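Local coordinates for kelch-like protein 7 (Homo sapiens, PDB 3II7) that serves as substrate-specific adapter of a BTB-CUL3-RBX1 E3 ubiquitin ligase that marks proteins for degradation, represented here by its Kelch-repeat domain, at residues A[13-18]-A[249-254]; A[26-31]-A[75-80]; A[32-37]-A[263-268]. All coordinates share one frame; numbering follows the deposited sequence.

Interaction 1 (A[13-18]-A[249-254]); sequences YRIALF and IVYVLA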
loop_
_atom_site.group_PDB
_atom_site.type_symbol
_atom_site.label_atom_id
_atom_site.label_comp_id
_atom_site.label_asym_id
_atom_site.label_seq_id
_atom_site.Cartn_x
_atom_site.Cartn_y
_atom_site.Cartn_z
ATOM N N TYR A 13 12.457 13.218 1.943
ATOM C CA TYR A 13 11.671 12.022 1.656
ATOM C C TYR A 13 12.508 10.894 1.068
ATOM O O TYR A 13 13.463 11.111 0.310
ATOM C CB TYR A 13 10.529 12.333 0.688
ATOM C CG TYR A 13 9.527 13.313 1.215
ATOM C CD1 TYR A 13 9.393 14.582 0.657
ATOM C CD2 TYR A 13 8.714 12.979 2.302
ATOM C CE1 TYR A 13 8.460 15.490 1.163
ATOM C CE2 TYR A 13 7.788 13.871 2.807
ATOM C CZ TYR A 13 7.663 15.118 2.238
ATOM O OH TYR A 13 6.739 15.996 2.757
ATOM N N ARG A 14 12.131 9.688 1.440
ATOM C CA ARG A 14 12.662 8.451 0.856
ATOM C C ARG A 14 11.489 7.544 0.680
ATOM O O ARG A 14 10.459 7.699 1.372
ATOM C CB ARG A 14 13.651 7.745 1.784
ATOM C CG ARG A 14 14.937 8.488 2.111
ATOM C CD ARG A 14 15.901 8.575 0.947
ATOM N NE ARG A 14 17.190 9.104 1.407
ATOM C CZ ARG A 14 17.420 10.384 1.729
ATOM N NH1 ARG A 14 16.460 11.304 1.642
ATOM N NH2 ARG A 14 18.620 10.747 2.150
ATOM N N ILE A 15 11.631 6.586 -0.230
ATOM C CA ILE A 15 10.691 5.486 -0.357
ATOM C C ILE A 15 11.379 4.246 0.219
ATOM O O ILE A 15 12.460 3.857 -0.241
ATOM C CB ILE A 15 10.258 5.276 -1.806
ATOM C CG1 ILE A 15 9.660 6.570 -2.370
ATOM C CG2 ILE A 15 9.242 4.097 -1.865
ATOM C CD1 ILE A 15 9.343 6.577 -3.864
ATOM N N ALA A 16 10.790 3.677 1.255
ATOM C CA ALA A 16 11.391 2.546 1.979
ATOM C C ALA A 16 10.731 1.260 1.546
ATOM O O ALA A 16 9.505 1.164 1.490
ATOM C CB ALA A 16 11.231 2.732 3.453
ATOM N N LEU A 17 11.563 0.267 1.237
ATOM C CA LEU A 17 11.091 -1.053 0.801
ATOM C C LEU A 17 11.581 -2.089 1.796
ATOM O O LEU A 17 12.769 -2.094 2.153
ATOM C CB LEU A 17 11.593 -1.367 -0.595
ATOM C CG LEU A 17 10.901 -0.594 -1.739
ATOM C CD1 LEU A 17 11.264 0.862 -1.725
ATOM C CD2 LEU A 17 11.250 -1.218 -3.085
ATOM N N PHE A 18 10.671 -2.945 2.260
ATOM C CA PHE A 18 11.011 -3.964 3.260
ATOM C C PHE A 18 10.740 -5.343 2.764
ATOM O O PHE A 18 9.594 -5.662 2.405
ATOM C CB PHE A 18 10.261 -3.732 4.554
ATOM C CG PHE A 18 10.589 -2.402 5.222
ATOM C CD1 PHE A 18 9.854 -1.242 4.902
ATOM C CD2 PHE A 18 11.638 -2.303 6.124
ATOM C CE1 PHE A 18 10.148 -0.034 5.488
ATOM C CE2 PHE A 18 11.940 -1.095 6.724
ATOM C CZ PHE A 18 11.185 0.055 6.406
ATOM N N ILE A 249 5.662 13.141 -8.729
ATOM C CA ILE A 249 6.063 11.919 -9.447
ATOM C C ILE A 249 5.612 10.651 -8.726
ATOM O O ILE A 249 5.779 10.530 -7.492
ATOM C CB ILE A 249 7.596 11.821 -9.650
ATOM C CG1 ILE A 249 8.137 13.108 -10.228
ATOM C CG2 ILE A 249 7.964 10.591 -10.521
ATOM C CD1 ILE A 249 7.554 13.501 -11.620
ATOM N N VAL A 250 5.036 9.720 -9.485
ATOM C CA VAL A 250 4.708 8.389 -8.969
ATOM C C VAL A 250 5.777 7.411 -9.428
ATOM O O VAL A 250 6.081 7.332 -10.618
ATOM C CB VAL A 250 3.345 7.881 -9.441
ATOM C CG1 VAL A 250 3.078 6.459 -8.848
ATOM C CG2 VAL A 250 2.227 8.897 -9.041
ATOM N N TYR A 251 6.344 6.675 -8.467
ATOM C CA TYR A 251 7.432 5.722 -8.724
ATOM C C TYR A 251 6.911 4.317 -8.557
ATOM O O TYR A 251 6.331 4.005 -7.521
ATOM C CB TYR A 251 8.614 5.950 -7.749
ATOM C CG TYR A 251 9.213 7.314 -7.853
ATOM C CD1 TYR A 251 10.289 7.568 -8.694
ATOM C CD2 TYR A 251 8.679 8.375 -7.137
ATOM C CE1 TYR A 251 10.834 8.862 -8.812
ATOM C CE2 TYR A 251 9.220 9.659 -7.241
ATOM C CZ TYR A 251 10.281 9.899 -8.083
ATOM O OH TYR A 251 10.787 11.175 -8.207
ATOM N N VAL A 252 7.094 3.484 -9.575
ATOM C CA VAL A 252 6.819 2.030 -9.477
ATOM C C VAL A 252 8.198 1.379 -9.345
ATOM O O VAL A 252 9.013 1.374 -10.293
ATOM C CB VAL A 252 6.078 1.481 -10.672
ATOM C CG1 VAL A 252 5.771 -0.009 -10.487
ATOM C CG2 VAL A 252 4.757 2.291 -10.921
ATOM N N LEU A 253 8.461 0.848 -8.152
ATOM C CA LEU A 253 9.789 0.430 -7.779
ATOM C C LEU A 253 9.952 -1.084 -7.783
ATOM O O LEU A 253 11.063 -1.575 -7.691
ATOM C CB LEU A 253 10.162 0.985 -6.403
ATOM C CG LEU A 253 10.257 2.488 -6.277
ATOM C CD1 LEU A 253 10.670 2.855 -4.843
ATOM C CD2 LEU A 253 11.235 3.069 -7.292
ATOM N N ALA A 254 8.834 -1.801 -7.824
ATOM C CA ALA A 254 8.855 -3.271 -7.956
ATOM C C ALA A 254 7.518 -3.739 -8.503
ATOM O O ALA A 254 6.535 -3.038 -8.442
ATOM C CB ALA A 254 9.138 -3.935 -6.580
#

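Interaction 2 (A[26-31]-A[75-80]); sequences CRYFNP and YNVVKD. With EDO (1,2-ethanediol), chain B; EDO (1,2-ethanediol), chain E.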
loop_
_atom_site.group_PDB
_atom_site.type_symbol
_atom_site.label_atom_id
_atom_site.label_comp_id
_atom_site.label_asym_id
_atom_site.label_seq_id
_atom_site.Cartn_x
_atom_site.Cartn_y
_atom_site.Cartn_z
ATOM N N CYS A 26 16.088 -4.976 2.523
ATOM C CA CYS A 26 15.364 -3.740 2.913
ATOM C C CYS A 26 16.225 -2.555 2.514
ATOM O O CYS A 26 17.420 -2.555 2.790
ATOM C CB CYS A 26 15.071 -3.684 4.409
ATOM S SG CYS A 26 14.074 -4.994 5.062
ATOM N N ARG A 27 15.632 -1.591 1.798
ATOM C CA ARG A 27 16.390 -0.475 1.240
ATOM C C ARG A 27 15.541 0.783 1.111
ATOM O O ARG A 27 14.304 0.704 0.958
ATOM C CB ARG A 27 16.948 -0.840 -0.150
ATOM C CG ARG A 27 17.742 -2.140 -0.248
ATOM C CD ARG A 27 18.499 -2.240 -1.568
ATOM N NE ARG A 27 19.887 -1.801 -1.445
ATOM C CZ ARG A 27 20.761 -1.704 -2.449
ATOM N NH1 ARG A 27 20.390 -2.003 -3.697
ATOM N NH2 ARG A 27 22.015 -1.300 -2.204
ATOM N N TYR A 28 16.214 1.940 1.178
ATOM C CA TYR A 28 15.611 3.198 0.800
ATOM C C TYR A 28 15.942 3.463 -0.640
ATOM O O TYR A 28 17.108 3.308 -1.060
ATOM C CB TYR A 28 16.218 4.364 1.573
ATOM C CG TYR A 28 15.858 4.506 3.013
ATOM C CD1 TYR A 28 14.551 4.726 3.407
ATOM C CD2 TYR A 28 16.835 4.471 3.993
ATOM C CE1 TYR A 28 14.229 4.886 4.720
ATOM C CE2 TYR A 28 16.512 4.650 5.316
ATOM C CZ TYR A 28 15.206 4.846 5.668
ATOM O OH TYR A 28 14.842 5.030 6.989
ATOM N N PHE A 29 14.944 3.904 -1.382
ATOM C CA PHE A 29 15.126 4.586 -2.648
ATOM C C PHE A 29 15.039 6.105 -2.432
ATOM O O PHE A 29 14.060 6.613 -1.855
ATOM C CB PHE A 29 14.045 4.166 -3.634
ATOM C CG PHE A 29 14.068 4.924 -4.934
ATOM C CD1 PHE A 29 15.047 4.664 -5.883
ATOM C CD2 PHE A 29 13.092 5.896 -5.222
ATOM C CE1 PHE A 29 15.058 5.338 -7.090
ATOM C CE2 PHE A 29 13.127 6.583 -6.419
ATOM C CZ PHE A 29 14.116 6.294 -7.351
ATOM N N ASN A 30 16.015 6.838 -2.954
ATOM C CA ASN A 30 16.007 8.301 -2.845
ATOM C C ASN A 30 15.681 8.922 -4.207
ATOM O O ASN A 30 16.501 8.857 -5.127
ATOM C CB ASN A 30 17.341 8.783 -2.358
ATOM C CG ASN A 30 17.368 10.309 -2.097
ATOM O OD1 ASN A 30 16.476 11.047 -2.506
ATOM N ND2 ASN A 30 18.386 10.755 -1.385
ATOM N N PRO A 31 14.452 9.476 -4.359
ATOM C CA PRO A 31 14.060 10.021 -5.659
ATOM C C PRO A 31 14.946 11.175 -6.149
ATOM O O PRO A 31 14.986 11.435 -7.334
ATOM C CB PRO A 31 12.652 10.560 -5.413
ATOM C CG PRO A 31 12.223 10.041 -4.139
ATOM C CD PRO A 31 13.397 9.628 -3.349
ATOM N N TYR A 75 10.059 0.376 12.963
ATOM C CA TYR A 75 11.387 0.878 12.644
ATOM C C TYR A 75 11.417 2.381 12.778
ATOM O O TYR A 75 10.720 3.087 12.026
ATOM C CB TYR A 75 11.757 0.476 11.246
ATOM C CG TYR A 75 13.103 0.987 10.794
ATOM C CD1 TYR A 75 14.277 0.558 11.418
ATOM C CD2 TYR A 75 13.212 1.884 9.718
ATOM C CE1 TYR A 75 15.524 1.027 10.990
ATOM C CE2 TYR A 75 14.467 2.338 9.272
ATOM C CZ TYR A 75 15.600 1.909 9.914
ATOM O OH TYR A 75 16.810 2.363 9.517
ATOM N N ASN A 76 12.202 2.867 13.738
ATOM C CA ASN A 76 12.405 4.275 13.910
ATOM C C ASN A 76 13.468 4.734 12.894
ATOM O O ASN A 76 14.646 4.345 12.979
ATOM C CB ASN A 76 12.822 4.607 15.333
ATOM C CG ASN A 76 12.920 6.101 15.559
ATOM O OD1 ASN A 76 13.655 6.785 14.862
ATOM N ND2 ASN A 76 12.133 6.620 16.512
ATOM N N VAL A 77 13.052 5.519 11.924
ATOM C CA VAL A 77 13.929 5.890 10.800
ATOM C C VAL A 77 15.073 6.830 11.186
ATOM O O VAL A 77 16.134 6.816 10.547
ATOM C CB VAL A 77 13.134 6.530 9.638
ATOM C CG1 VAL A 77 12.035 5.555 9.130
ATOM C CG2 VAL A 77 12.585 7.901 10.034
ATOM N N VAL A 78 14.865 7.629 12.222
ATOM C CA VAL A 78 15.865 8.591 12.674
ATOM C C VAL A 78 16.945 7.918 13.538
ATOM O O VAL A 78 18.134 8.197 13.381
ATOM C CB VAL A 78 15.165 9.741 13.460
ATOM C CG1 VAL A 78 16.169 10.594 14.209
ATOM C CG2 VAL A 78 14.321 10.597 12.486
ATOM N N LYS A 79 16.521 7.029 14.426
ATOM C CA LYS A 79 17.436 6.275 15.278
ATOM C C LYS A 79 18.003 5.000 14.599
ATOM O O LYS A 79 18.945 4.385 15.113
ATOM C CB LYS A 79 16.727 5.905 16.588
ATOM C CG LYS A 79 16.181 7.120 17.373
ATOM C CD LYS A 79 15.390 6.669 18.590
ATOM C CE LYS A 79 14.674 7.844 19.265
ATOM N NZ LYS A 79 13.731 7.391 20.330
ATOM N N ASP A 80 17.444 4.609 13.456
ATOM C CA ASP A 80 17.848 3.372 12.774
ATOM C C ASP A 80 17.773 2.198 13.739
ATOM O O ASP A 80 18.740 1.421 13.905
ATOM C CB ASP A 80 19.269 3.537 12.189
ATOM C CG ASP A 80 19.762 2.304 11.431
ATOM O OD1 ASP A 80 18.956 1.623 10.752
ATOM O OD2 ASP A 80 20.974 2.045 11.504
HETATM C C1 EDO B . 17.834 -6.084 5.212
HETATM O O1 EDO B . 18.531 -5.155 4.345
HETATM C C2 EDO B . 18.799 -7.065 5.866
HETATM O O2 EDO B . 19.429 -6.536 7.039
HETATM C C1 EDO E . 17.506 -2.366 -6.128
HETATM O O1 EDO E . 17.920 -2.929 -4.859
HETATM C C2 EDO E . 18.037 -3.212 -7.267
HETATM O O2 EDO E . 19.463 -3.349 -7.108
HETATM O O HOH W 1 16.902 5.043 8.711
#

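Interaction 3 (A[32-37]-A[263-268]); sequences KDYSWT and GHILEY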
loop_
_atom_site.group_PDB
_atom_site.type_symbol
_atom_site.label_atom_id
_atom_site.label_comp_id
_atom_site.label_asym_id
_atom_site.label_seq_id
_atom_site.Cartn_x
_atom_site.Cartn_y
_atom_site.Cartn_z
ATOM N N LYS A 32 15.614 11.882 -5.229
ATOM C CA LYS A 32 16.440 13.008 -5.605
ATOM C C LYS A 32 17.692 12.588 -6.379
ATOM O O LYS A 32 18.085 13.261 -7.328
ATOM C CB LYS A 32 16.772 13.874 -4.387
ATOM C CG LYS A 32 15.609 14.818 -4.089
ATOM C CD LYS A 32 15.928 15.827 -3.056
ATOM C CE LYS A 32 14.744 16.766 -2.828
ATOM N NZ LYS A 32 14.403 17.550 -4.054
ATOM N N ASP A 33 18.294 11.468 -6.006
ATOM C CA ASP A 33 19.551 11.054 -6.652
ATOM C C ASP A 33 19.511 9.646 -7.264
ATOM O O ASP A 33 20.525 9.165 -7.776
ATOM C CB ASP A 33 20.741 11.222 -5.680
ATOM C CG ASP A 33 20.700 10.262 -4.485
ATOM O OD1 ASP A 33 19.787 9.444 -4.381
ATOM O OD2 ASP A 33 21.605 10.360 -3.611
ATOM N N TYR A 34 18.340 9.021 -7.213
ATOM C CA TYR A 34 18.097 7.658 -7.701
ATOM C C TYR A 34 18.919 6.562 -7.026
ATOM O O TYR A 34 19.096 5.488 -7.587
ATOM C CB TYR A 34 18.245 7.598 -9.209
ATOM C CG TYR A 34 17.196 8.369 -9.902
ATOM C CD1 TYR A 34 15.961 7.791 -10.149
ATOM C CD2 TYR A 34 17.407 9.660 -10.339
ATOM C CE1 TYR A 34 14.955 8.486 -10.797
ATOM C CE2 TYR A 34 16.403 10.368 -10.992
ATOM C CZ TYR A 34 15.178 9.761 -11.210
ATOM O OH TYR A 34 14.169 10.413 -11.846
ATOM N N SER A 35 19.376 6.822 -5.811
ATOM C CA SER A 35 20.199 5.863 -5.098
ATOM C C SER A 35 19.356 4.875 -4.282
ATOM O O SER A 35 18.226 5.172 -3.872
ATOM C CB SER A 35 21.171 6.586 -4.180
ATOM O OG SER A 35 20.495 7.166 -3.082
ATOM N N TRP A 36 19.940 3.702 -4.069
ATOM C CA TRP A 36 19.413 2.679 -3.172
ATOM C C TRP A 36 20.378 2.557 -2.000
ATOM O O TRP A 36 21.626 2.439 -2.206
ATOM C CB TRP A 36 19.330 1.337 -3.885
ATOM C CG TRP A 36 18.275 1.214 -4.957
ATOM C CD1 TRP A 36 18.470 1.271 -6.340
ATOM C CD2 TRP A 36 16.906 0.948 -4.767
ATOM N NE1 TRP A 36 17.287 1.053 -6.983
ATOM C CE2 TRP A 36 16.306 0.856 -6.053
ATOM C CE3 TRP A 36 16.105 0.749 -3.635
ATOM C CZ2 TRP A 36 14.961 0.606 -6.217
ATOM C CZ3 TRP A 36 14.766 0.508 -3.808
ATOM C CH2 TRP A 36 14.205 0.430 -5.093
ATOM N N THR A 37 19.842 2.583 -0.775
ATOM C CA THR A 37 20.655 2.438 0.424
ATOM C C THR A 37 20.093 1.394 1.357
ATOM O O THR A 37 18.910 1.400 1.648
ATOM C CB THR A 37 20.746 3.777 1.195
ATOM O OG1 THR A 37 21.213 4.801 0.313
ATOM C CG2 THR A 37 21.696 3.646 2.389
ATOM N N GLY A 263 11.834 -5.034 -14.161
ATOM C CA GLY A 263 13.282 -5.018 -14.173
ATOM C C GLY A 263 13.909 -3.671 -13.850
ATOM O O GLY A 263 14.977 -3.614 -13.225
ATOM N N HIS A 264 13.288 -2.596 -14.347
ATOM C CA HIS A 264 13.749 -1.219 -14.127
ATOM C C HIS A 264 12.590 -0.379 -13.675
ATOM O O HIS A 264 11.458 -0.648 -14.034
ATOM C CB HIS A 264 14.358 -0.639 -15.394
ATOM C CG HIS A 264 15.687 -1.221 -15.716
ATOM N ND1 HIS A 264 15.818 -2.428 -16.371
ATOM C CD2 HIS A 264 16.947 -0.817 -15.403
ATOM C CE1 HIS A 264 17.108 -2.723 -16.485
ATOM N NE2 HIS A 264 17.812 -1.766 -15.896
ATOM N N ILE A 265 12.862 0.644 -12.871
ATOM C CA ILE A 265 11.787 1.414 -12.280
ATOM C C ILE A 265 11.005 2.185 -13.334
ATOM O O ILE A 265 11.533 2.532 -14.403
ATOM C CB ILE A 265 12.274 2.380 -11.129
ATOM C CG1 ILE A 265 13.083 3.539 -11.675
ATOM C CG2 ILE A 265 13.103 1.612 -10.060
ATOM C CD1 ILE A 265 13.291 4.667 -10.675
ATOM N N LEU A 266 9.754 2.474 -13.006
ATOM C CA LEU A 266 8.897 3.303 -13.828
ATOM C C LEU A 266 8.607 4.613 -13.076
ATOM O O LEU A 266 8.462 4.626 -11.848
ATOM C CB LEU A 266 7.547 2.610 -14.093
ATOM C CG LEU A 266 7.575 1.193 -14.652
ATOM C CD1 LEU A 266 6.172 0.663 -14.853
ATOM C CD2 LEU A 266 8.402 1.085 -15.977
ATOM N N GLU A 267 8.530 5.711 -13.815
ATOM C CA GLU A 267 8.270 7.018 -13.219
ATOM C C GLU A 267 7.150 7.681 -13.989
ATOM O O GLU A 267 7.178 7.726 -15.214
ATOM C CB GLU A 267 9.510 7.884 -13.277
ATOM C CG GLU A 267 10.713 7.276 -12.637
ATOM C CD GLU A 267 11.942 8.138 -12.808
ATOM O OE1 GLU A 267 11.968 9.254 -12.260
ATOM O OE2 GLU A 267 12.893 7.682 -13.441
ATOM N N TYR A 268 6.159 8.187 -13.256
ATOM C CA TYR A 268 4.998 8.875 -13.854
ATOM C C TYR A 268 4.963 10.327 -13.404
ATOM O O TYR A 268 4.908 10.599 -12.195
ATOM C CB TYR A 268 3.705 8.185 -13.453
ATOM C CG TYR A 268 2.435 8.819 -14.031
ATOM C CD1 TYR A 268 2.218 8.876 -15.396
ATOM C CD2 TYR A 268 1.465 9.373 -13.191
ATOM C CE1 TYR A 268 1.069 9.456 -15.912
ATOM C CE2 TYR A 268 0.327 9.927 -13.676
ATOM C CZ TYR A 268 0.121 9.986 -15.052
ATOM O OH TYR A 268 -1.019 10.604 -15.511
#

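Interaction 1 (A[13-18]-A[249-254])
I15 meets both Y251 and L253, and its side chain gives a different branch to each: CG2 to L253, CD1 to Y251. At the root, I15 CB lies 3.9 Å from L253 CD1. The short branch comes nearer to the same methyl, with I15 CG2 3.5 Å from L253 CD1. The longer branch leaves with CG1 anti to the carbonyl carbon (chi1 -56°), and an extended chi2 of 172° carries the tip to the tyrosine: I15 CD1 rests 3.8 Å from Y251 CD2 and 4.0 Å from Y251 CB. The methyl approaches the ring obliquely, while I249 CG2, from the tyrosine's own strand, lies over one ring face near the rim.

No hydrogen bond joins strands 13-18 and 249-254, whose axes approach to 9.7 Å and run nearly parallel, 24° apart. This is sheet-on-sheet packing between neighbouring blades of a Kelch beta-propeller, with Kelch 1 laid against Kelch 6. Two residues further along the strand, L17 CD1 is 3.7 Å from L253 CD1, which therefore serves I15 and L17 at once. The two leucine side chains cross at about a right angle, and L17 CD2 also reaches L253 CB. F29 and I265 pack against L253 as well, each from the strand next to one of the pair.

Interaction 2 (A[26-31]-A[75-80])
Y28 is the residue through which strand 26-30 meets Y75 and V77, and the junction is one between adjacent blades of the Kelch propeller, the first repeat against the second. The contact is small and combines packing with a shared water.

At the start of the segment, C26 N makes a weak hydrogen bond of 3.1 Å to O1 of a 1,2-ethanediol (chain B), probably from the crystallisation liquor. R27 comes next; its chain bends at chi3 (96°), and through NH1 it donates to O1 of a second 1,2-ethanediol (chain E) at 2.9 Å, in the guanidinium plane and fairly straight at 160°. Its NE forms a salt bridge with D38. A leucine here would probably leave the D38 carboxylate without that cationic mate.

Y28 follows, pointing toward 75-80 with R14 and A16 beside it. Its OH lies 3.5 Å from both Y75 CE2 and V77 CB, touching the tyrosine at the ring edge, near the ring plane. A water sits in the plane of the Y28 ring, 2.7 Å from Y28 OH, and donates to Y75 OH at 2.8 Å and to V77 O, bridging the two segments, between which there is no direct hydrogen bond. Further on, N30 OD1 accepts from K32 N, just past the segment.

Within 75-80, N76 OD1 receives K79 N in an Asx motif, shaping the turn that returns the chain toward Y75. D80 OD2 pairs with R40, while Y75 OH, besides accepting from the water, donates to D80 OD1 at 2.6 Å, meeting that oxygen on its anti side, 24° out of the carboxylate plane.

Interaction 3 (A[32-37]-A[263-268])
The Y34 ring is met at its edge by two residues of strand 264-269: E267 OE1 lies in the ring plane beyond the hydroxyl, and I265 CD1 sits near that plane, 4.1 Å from Y34 CD1. The W36 ring is likewise touched at an edge, more loosely, where I265 CG2 lies 4.4 Å from W36 CZ2. F29 meets the indole from within its own blade, the two ring planes inclined at about 55°.

The polar link is a single short bond. Y34 OH donates to E267 OE1 at 2.5 Å, using the syn lone pair of that oxygen, and the two side chains approach from opposite directions with ring and carboxylate planes 62° apart. The extended glutamate also places OE2 3.4 Å from Y34 CE1, while N278 ND2 is hydrogen-bonded to OE2. The buried carboxylate thus has both oxygens satisfied and is likely to be held in its rotation.

I265 serves both aromatic residues because its two branches diverge: CG2 stands anti to the carbonyl carbon, and CG1 lies between N and that carbon (chi1 71°), sending CD1 to the tyrosine. V281 touches Y34, W36 and I265 alike. Just before Y34, D33 OD1 accepts from S35 N at 3.0 Å and from S35 OG at 2.7 Å, both from the same face of the carboxylate. This Asx turn shapes the bend between strands 26-30 and 35-38. The bend and the strand after it pack on strand 264-269 of the sixth blade, one of the contacts between adjacent blades in a six-bladed Kelch propeller whose ring is closed by strand 290-295 joining the first blade.

In the fold
From the N terminus, the chain runs through 13-18, 26-31 and 32-37, successive pieces of one blade, before any of the three contacts is completed. Interaction 2 closes first, when the chain reaches 75-80 in the second repeat, and its loop is nested inside that of interaction 1, which closes only at 249-254. Interaction 3 opens inside both loops and closes last, at 263-268, so it crosses each of the others. Interactions 1 and 3 bind the first blade to two adjacent strands of the sixth, and interaction 2 binds it to the second. Strand 290-295 then completes the first blade's sheet beside 13-18, closing the propeller ring.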